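Local coordinates for 6-carboxyhexanoate--CoA ligase (Aquifex aeolicus, PDB 5TV6), which belongs to the BioW family of CoA ligases and is modelled as a single mixed alpha/beta chain with pimelic acid bound, at residues Ala10-Lys15 with Pro40-Phe45; Tyr187-Val192 with Tyr199-Pro204. All coordinates share one frame; numbering follows the deposited sequence.

Overall arrangement
From the N terminus, strand 3-12 turns tightly at Lys12-Lys15 into strand 15-25, and helix 26-38 then leads to Pro40-Phe45. Contact 1 closes the loop made by strand 15-25 and helix 26-38, bringing the lead-in to strand 45-52 against the end of strand 3-12, the middle strand of a three-stranded antiparallel sheet. Much further along, contact 2 closes the short hairpin of strands 190-194 and 198-203, inside a mixed six-stranded sheet, and its residues hold one carboxylate of pimelic acid. The two loops lie in series, neither nested nor crossed. The centres of contact 1 and contact 2 are about 27 Å apart and their nearest atoms about 13 Å, so the two do not touch.

Contact 1: residues Ala10-Lys15 with Pro40-Phe45; sequences AQKNGK and PKEFDF
Lys12 and Asp44 meet in a salt bridge, NZ to OD2 at 2.7 Å, the ammonium reaching the syn side of the carboxylate but 33° out of its plane. The other oxygen, Asp44 OD1, accepts the backbone N of Asn13 at 2.6 Å from above that plane, so the carboxylate is gripped through both oxygens. Lys12 sets out with CG opposite its own backbone N (chi1 180°), then bends at its second and fourth torsions to bring NZ across the aspartate at about a right angle. On its way its CD passes Glu42 OE1 at 3.3 Å. Between the backbones, Gln11 N donates to Phe45 O at 2.9 Å and Gln11 O accepts Asp44 N at 2.7 Å, with a weak further bond from Phe45 N. Asp44 and Phe45 thus both face Gln11, a classic beta bulge where strand 45-52 begins, beside the type I' turn of Lys12-Lys15. The tightly packed part is apolar: buried Ala10 puts its CB 3.9 Å from Pro40 CG and 4.0 Å from Phe43 CB, with Val17 of the adjoining strand also against it. Toward solvent the packing slackens: the side chains of Gln11 and Phe45 run side by side, Gln11 OE1 coming no nearer than 4.1 Å to Phe45 CD2.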
loop_
_atom_site.group_PDB
_atom_site.type_symbol
_atom_site.label_atom_id
_atom_site.label_comp_id
_atom_site.label_asym_id
_atom_site.label_seq_id
_atom_site.Cartn_x
_atom_site.Cartn_y
_atom_site.Cartn_z
ATOM N N ALA A 10 9.659 6.757 12.417
ATOM C CA ALA A 10 9.820 6.861 13.862
ATOM C C ALA A 10 9.879 5.472 14.482
ATOM O O ALA A 10 9.349 4.503 13.937
ATOM C CB ALA A 10 8.688 7.668 14.492
ATOM N N GLN A 11 10.530 5.382 15.634
ATOM C CA GLN A 11 10.697 4.118 16.337
ATOM C C GLN A 11 10.437 4.307 17.819
ATOM O O GLN A 11 10.561 5.407 18.357
ATOM C CB GLN A 11 12.105 3.554 16.208
ATOM C CG GLN A 11 12.629 3.317 14.836
ATOM C CD GLN A 11 14.086 2.925 14.921
ATOM O OE1 GLN A 11 14.754 3.208 15.929
ATOM N NE2 GLN A 11 14.580 2.240 13.895
ATOM N N LYS A 12 10.119 3.203 18.482
ATOM C CA LYS A 12 10.184 3.123 19.932
ATOM C C LYS A 12 10.833 1.792 20.290
ATOM O O LYS A 12 10.435 0.743 19.769
ATOM C CB LYS A 12 8.804 3.268 20.575
ATOM C CG LYS A 12 8.827 3.184 22.085
ATOM C CD LYS A 12 8.347 4.471 22.729
ATOM C CE LYS A 12 8.634 4.478 24.223
ATOM N NZ LYS A 12 10.115 4.478 24.509
ATOM N N ASN A 13 11.854 1.849 21.146
ATOM C CA ASN A 13 12.631 0.679 21.548
ATOM C C ASN A 13 13.075 -0.134 20.338
ATOM O O ASN A 13 12.857 -1.342 20.254
ATOM C CB ASN A 13 11.844 -0.175 22.534
ATOM C CG ASN A 13 11.591 0.553 23.820
ATOM O OD1 ASN A 13 12.442 1.302 24.281
ATOM N ND2 ASN A 13 10.408 0.373 24.388
ATOM N N GLY A 14 13.699 0.553 19.383
ATOM C CA GLY A 14 14.210 -0.081 18.189
ATOM C C GLY A 14 13.179 -0.590 17.205
ATOM O O GLY A 14 13.566 -1.040 16.119
ATOM N N LYS A 15 11.885 -0.540 17.524
ATOM C CA LYS A 15 10.863 -1.064 16.625
ATOM C C LYS A 15 10.106 0.069 15.929
ATOM O O LYS A 15 9.718 1.063 16.555
ATOM C CB LYS A 15 9.879 -1.974 17.373
ATOM C CG LYS A 15 10.531 -3.101 18.184
ATOM C CD LYS A 15 11.199 -4.161 17.311
ATOM C CE LYS A 15 12.500 -4.657 17.970
ATOM N NZ LYS A 15 13.139 -5.852 17.324
ATOM N N PRO A 40 3.146 10.256 15.268
ATOM C CA PRO A 40 3.221 9.122 16.203
ATOM C C PRO A 40 2.740 9.512 17.585
ATOM O O PRO A 40 2.942 10.642 18.048
ATOM C CB PRO A 40 4.718 8.760 16.220
ATOM C CG PRO A 40 5.377 9.659 15.215
ATOM C CD PRO A 40 4.473 10.833 15.032
ATOM N N LYS A 41 2.092 8.552 18.248
ATOM C CA LYS A 41 1.671 8.766 19.631
ATOM C C LYS A 41 2.874 8.996 20.538
ATOM O O LYS A 41 2.874 9.903 21.379
ATOM C CB LYS A 41 0.856 7.566 20.117
ATOM C CG LYS A 41 -0.194 7.072 19.128
ATOM C CD LYS A 41 -1.304 8.123 18.871
ATOM C CE LYS A 41 -1.347 8.568 17.390
ATOM N NZ LYS A 41 -2.682 9.079 16.937
ATOM N N GLU A 42 3.916 8.187 20.361
ATOM C CA GLU A 42 5.100 8.181 21.202
ATOM C C GLU A 42 6.248 7.638 20.370
ATOM O O GLU A 42 6.047 6.771 19.516
ATOM C CB GLU A 42 4.907 7.296 22.438
ATOM C CG GLU A 42 4.103 6.033 22.128
ATOM C CD GLU A 42 4.116 5.001 23.252
ATOM O OE1 GLU A 42 5.119 4.253 23.379
ATOM O OE2 GLU A 42 3.113 4.935 24.001
ATOM N N PHE A 43 7.453 8.132 20.629
ATOM C CA PHE A 43 8.599 7.611 19.900
ATOM C C PHE A 43 9.871 7.938 20.666
ATOM O O PHE A 43 9.916 8.872 21.468
ATOM C CB PHE A 43 8.661 8.174 18.470
ATOM C CG PHE A 43 8.726 9.674 18.417
ATOM C CD1 PHE A 43 7.562 10.439 18.416
ATOM C CD2 PHE A 43 9.945 10.327 18.390
ATOM C CE1 PHE A 43 7.619 11.836 18.372
ATOM C CE2 PHE A 43 10.004 11.717 18.351
ATOM C CZ PHE A 43 8.841 12.466 18.345
ATOM N N ASP A 44 10.894 7.118 20.420
ATOM C CA ASP A 44 12.261 7.285 20.910
ATOM C C ASP A 44 13.083 8.118 19.961
ATOM O O ASP A 44 13.987 8.848 20.383
ATOM C CB ASP A 44 12.980 5.925 21.005
ATOM C CG ASP A 44 12.616 5.155 22.220
ATOM O OD1 ASP A 44 12.922 3.947 22.266
ATOM O OD2 ASP A 44 12.035 5.761 23.140
ATOM N N PHE A 45 12.819 7.951 18.678
ATOM C CA PHE A 45 13.713 8.393 17.630
ATOM C C PHE A 45 12.862 8.669 16.407
ATOM O O PHE A 45 11.907 7.941 16.132
ATOM C CB PHE A 45 14.779 7.342 17.312
ATOM C CG PHE A 45 15.564 7.643 16.073
ATOM C CD1 PHE A 45 16.700 8.446 16.133
ATOM C CD2 PHE A 45 15.159 7.143 14.837
ATOM C CE1 PHE A 45 17.433 8.737 14.974
ATOM C CE2 PHE A 45 15.883 7.430 13.674
ATOM C CZ PHE A 45 17.021 8.222 13.745
#

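Contact 2: residues Tyr187-Val192 with Tyr199-Pro204; sequences YVTGYV and YVRITP. With PML (pimelic acid), chain C.
Pimelic acid O72 is gripped from both segments, by Tyr187 OH, 2.5 Å from O72 in a very short bond at the edge of the phenol ring, and by Arg201 NH2 at 3.1 Å. The neighbouring oxygen O71 takes two more bonds, from Tyr199 OH at 2.6 Å and from Arg201 NE, the latter nearly straight (N-H...O 164°) with O71 in the guanidinium plane. The bend of Arg201 at its third torsion (chi3 61°) turns the NE/NH2 edge toward the carboxylate. Thr189 CG2 lies over one guanidinium face, 4.0 Å from Arg201 NH2, while NH1 is hydrogen-bonded to Thr67 OG1. Thr189 OG1 in turn shares a hydrogen bond with Thr203 OG1, 2.9 Å away. The frame is a beta hairpin whose antiparallel backbone pairs, Gly190 with Ile202 and Val192 with Val200, are both hydrogen-bonded. Between them, Tyr191 faces the same side as Arg201, and Tyr199 CE1 sits 3.2 Å above the centre of the Tyr191 ring, the planes inclined at 44°. The edge of that ring borders the ligand chain at C4, and helix 158-172 packs on both tyrosines. Val192 and Ile202 lie on the other face, against helix 73-85. Two phenols and a guanidinium thus converge on a single terminal carboxylate, whose charge the arginine probably helps to balance.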
loop_
_atom_site.group_PDB
_atom_site.type_symbol
_atom_site.label_atom_id
_atom_site.label_comp_id
_atom_site.label_asym_id
_atom_site.label_seq_id
_atom_site.Cartn_x
_atom_site.Cartn_y
_atom_site.Cartn_z
ATOM N N TYR A 187 -7.369 -3.877 12.985
ATOM C CA TYR A 187 -7.911 -3.353 11.733
ATOM C C TYR A 187 -7.943 -4.492 10.719
ATOM O O TYR A 187 -6.909 -4.871 10.164
ATOM C CB TYR A 187 -7.083 -2.178 11.234
ATOM C CG TYR A 187 -7.733 -1.368 10.137
ATOM C CD1 TYR A 187 -7.657 -1.775 8.808
ATOM C CD2 TYR A 187 -8.413 -0.188 10.429
ATOM C CE1 TYR A 187 -8.241 -1.037 7.809
ATOM C CE2 TYR A 187 -9.001 0.556 9.436
ATOM C CZ TYR A 187 -8.913 0.130 8.128
ATOM O OH TYR A 187 -9.501 0.865 7.123
ATOM N N VAL A 188 -9.135 -5.021 10.458
ATOM C CA VAL A 188 -9.280 -6.261 9.710
ATOM C C VAL A 188 -9.821 -6.031 8.302
ATOM O O VAL A 188 -10.149 -6.998 7.607
ATOM C CB VAL A 188 -10.153 -7.259 10.485
ATOM C CG1 VAL A 188 -9.519 -7.548 11.825
ATOM C CG2 VAL A 188 -11.519 -6.681 10.697
ATOM N N THR A 189 -9.924 -4.779 7.855
ATOM C CA THR A 189 -10.352 -4.489 6.492
ATOM C C THR A 189 -9.118 -4.424 5.607
ATOM O O THR A 189 -8.121 -3.786 5.962
ATOM C CB THR A 189 -11.140 -3.166 6.399
ATOM O OG1 THR A 189 -12.326 -3.219 7.200
ATOM C CG2 THR A 189 -11.565 -2.888 4.980
ATOM N N GLY A 190 -9.183 -5.075 4.462
ATOM C CA GLY A 190 -8.083 -5.007 3.531
ATOM C C GLY A 190 -8.623 -4.772 2.150
ATOM O O GLY A 190 -9.719 -4.220 2.008
ATOM N N TYR A 191 -7.897 -5.179 1.118
ATOM C CA TYR A 191 -8.448 -4.948 -0.201
ATOM C C TYR A 191 -7.746 -5.792 -1.244
ATOM O O TYR A 191 -6.668 -6.345 -1.021
ATOM C CB TYR A 191 -8.373 -3.474 -0.591
ATOM C CG TYR A 191 -6.985 -2.890 -0.658
ATOM C CD1 TYR A 191 -6.240 -2.978 -1.813
ATOM C CD2 TYR A 191 -6.431 -2.214 0.433
ATOM C CE1 TYR A 191 -4.982 -2.439 -1.884
ATOM C CE2 TYR A 191 -5.165 -1.661 0.363
ATOM C CZ TYR A 191 -4.449 -1.780 -0.805
ATOM O OH TYR A 191 -3.192 -1.243 -0.922
ATOM N N VAL A 192 -8.403 -5.876 -2.385
ATOM C CA VAL A 192 -7.853 -6.382 -3.626
ATOM C C VAL A 192 -8.025 -5.260 -4.636
ATOM O O VAL A 192 -8.956 -4.453 -4.524
ATOM C CB VAL A 192 -8.572 -7.685 -4.036
ATOM C CG1 VAL A 192 -8.511 -7.894 -5.503
ATOM C CG2 VAL A 192 -7.952 -8.869 -3.300
ATOM N N TYR A 199 -10.804 -0.660 -6.716
ATOM C CA TYR A 199 -10.354 -0.792 -5.333
ATOM C C TYR A 199 -11.464 -1.506 -4.559
ATOM O O TYR A 199 -12.473 -0.895 -4.199
ATOM C CB TYR A 199 -10.025 0.588 -4.757
ATOM C CG TYR A 199 -9.462 0.575 -3.352
ATOM C CD1 TYR A 199 -8.159 0.156 -3.102
ATOM C CD2 TYR A 199 -10.238 0.978 -2.276
ATOM C CE1 TYR A 199 -7.645 0.139 -1.811
ATOM C CE2 TYR A 199 -9.741 0.970 -0.997
ATOM C CZ TYR A 199 -8.449 0.547 -0.770
ATOM O OH TYR A 199 -7.980 0.537 0.509
ATOM N N VAL A 200 -11.277 -2.800 -4.300
ATOM C CA VAL A 200 -12.308 -3.654 -3.706
ATOM C C VAL A 200 -11.969 -3.853 -2.233
ATOM O O VAL A 200 -11.142 -4.705 -1.889
ATOM C CB VAL A 200 -12.423 -5.000 -4.436
ATOM C CG1 VAL A 200 -13.539 -5.831 -3.840
ATOM C CG2 VAL A 200 -12.661 -4.792 -5.918
ATOM N N ARG A 201 -12.616 -3.085 -1.352
ATOM C CA ARG A 201 -12.393 -3.241 0.082
ATOM C C ARG A 201 -13.152 -4.472 0.569
ATOM O O ARG A 201 -14.311 -4.680 0.200
ATOM C CB ARG A 201 -12.826 -1.990 0.855
ATOM C CG ARG A 201 -12.318 -0.690 0.247
ATOM C CD ARG A 201 -12.914 0.600 0.880
ATOM N NE ARG A 201 -12.619 0.729 2.309
ATOM C CZ ARG A 201 -13.526 0.644 3.289
ATOM N NH1 ARG A 201 -14.822 0.451 3.013
ATOM N NH2 ARG A 201 -13.139 0.767 4.556
ATOM N N ILE A 202 -12.482 -5.298 1.374
ATOM C CA ILE A 202 -13.013 -6.559 1.882
ATOM C C ILE A 202 -12.789 -6.590 3.387
ATOM O O ILE A 202 -11.683 -6.296 3.848
ATOM C CB ILE A 202 -12.323 -7.762 1.214
ATOM C CG1 ILE A 202 -12.419 -7.643 -0.303
ATOM C CG2 ILE A 202 -12.873 -9.082 1.753
ATOM C CD1 ILE A 202 -11.587 -8.651 -1.011
ATOM N N THR A 203 -13.829 -6.935 4.152
ATOM C CA THR A 203 -13.688 -7.005 5.610
ATOM C C THR A 203 -14.009 -8.423 6.021
ATOM O O THR A 203 -14.766 -9.094 5.308
ATOM C CB THR A 203 -14.553 -5.971 6.354
ATOM O OG1 THR A 203 -14.316 -4.689 5.771
ATOM C CG2 THR A 203 -14.152 -5.878 7.824
ATOM N N PRO A 204 -13.596 -8.780 7.257
ATOM C CA PRO A 204 -12.592 -9.644 7.905
ATOM C C PRO A 204 -11.667 -10.381 6.941
ATOM O O PRO A 204 -11.957 -11.510 6.594
ATOM C CB PRO A 204 -13.441 -10.629 8.708
ATOM C CG PRO A 204 -14.709 -10.675 7.968
ATOM C CD PRO A 204 -14.925 -9.208 7.728
HETATM C C1 PML C . -2.733 -0.959 5.889
HETATM O O11 PML C . -1.679 -1.597 5.606
HETATM O O12 PML C . -2.902 -0.452 7.043
HETATM C C2 PML C . -3.816 -0.818 4.822
HETATM C C3 PML C . -5.161 -1.236 5.401
HETATM C C4 PML C . -6.178 -1.565 4.326
HETATM C C5 PML C . -6.983 -0.336 3.938
HETATM C C6 PML C . -8.417 -0.774 3.680
HETATM C C7 PML C . -9.379 0.411 3.663
HETATM O O71 PML C . -9.524 1.043 2.589
HETATM O O72 PML C . -10.017 0.737 4.702
#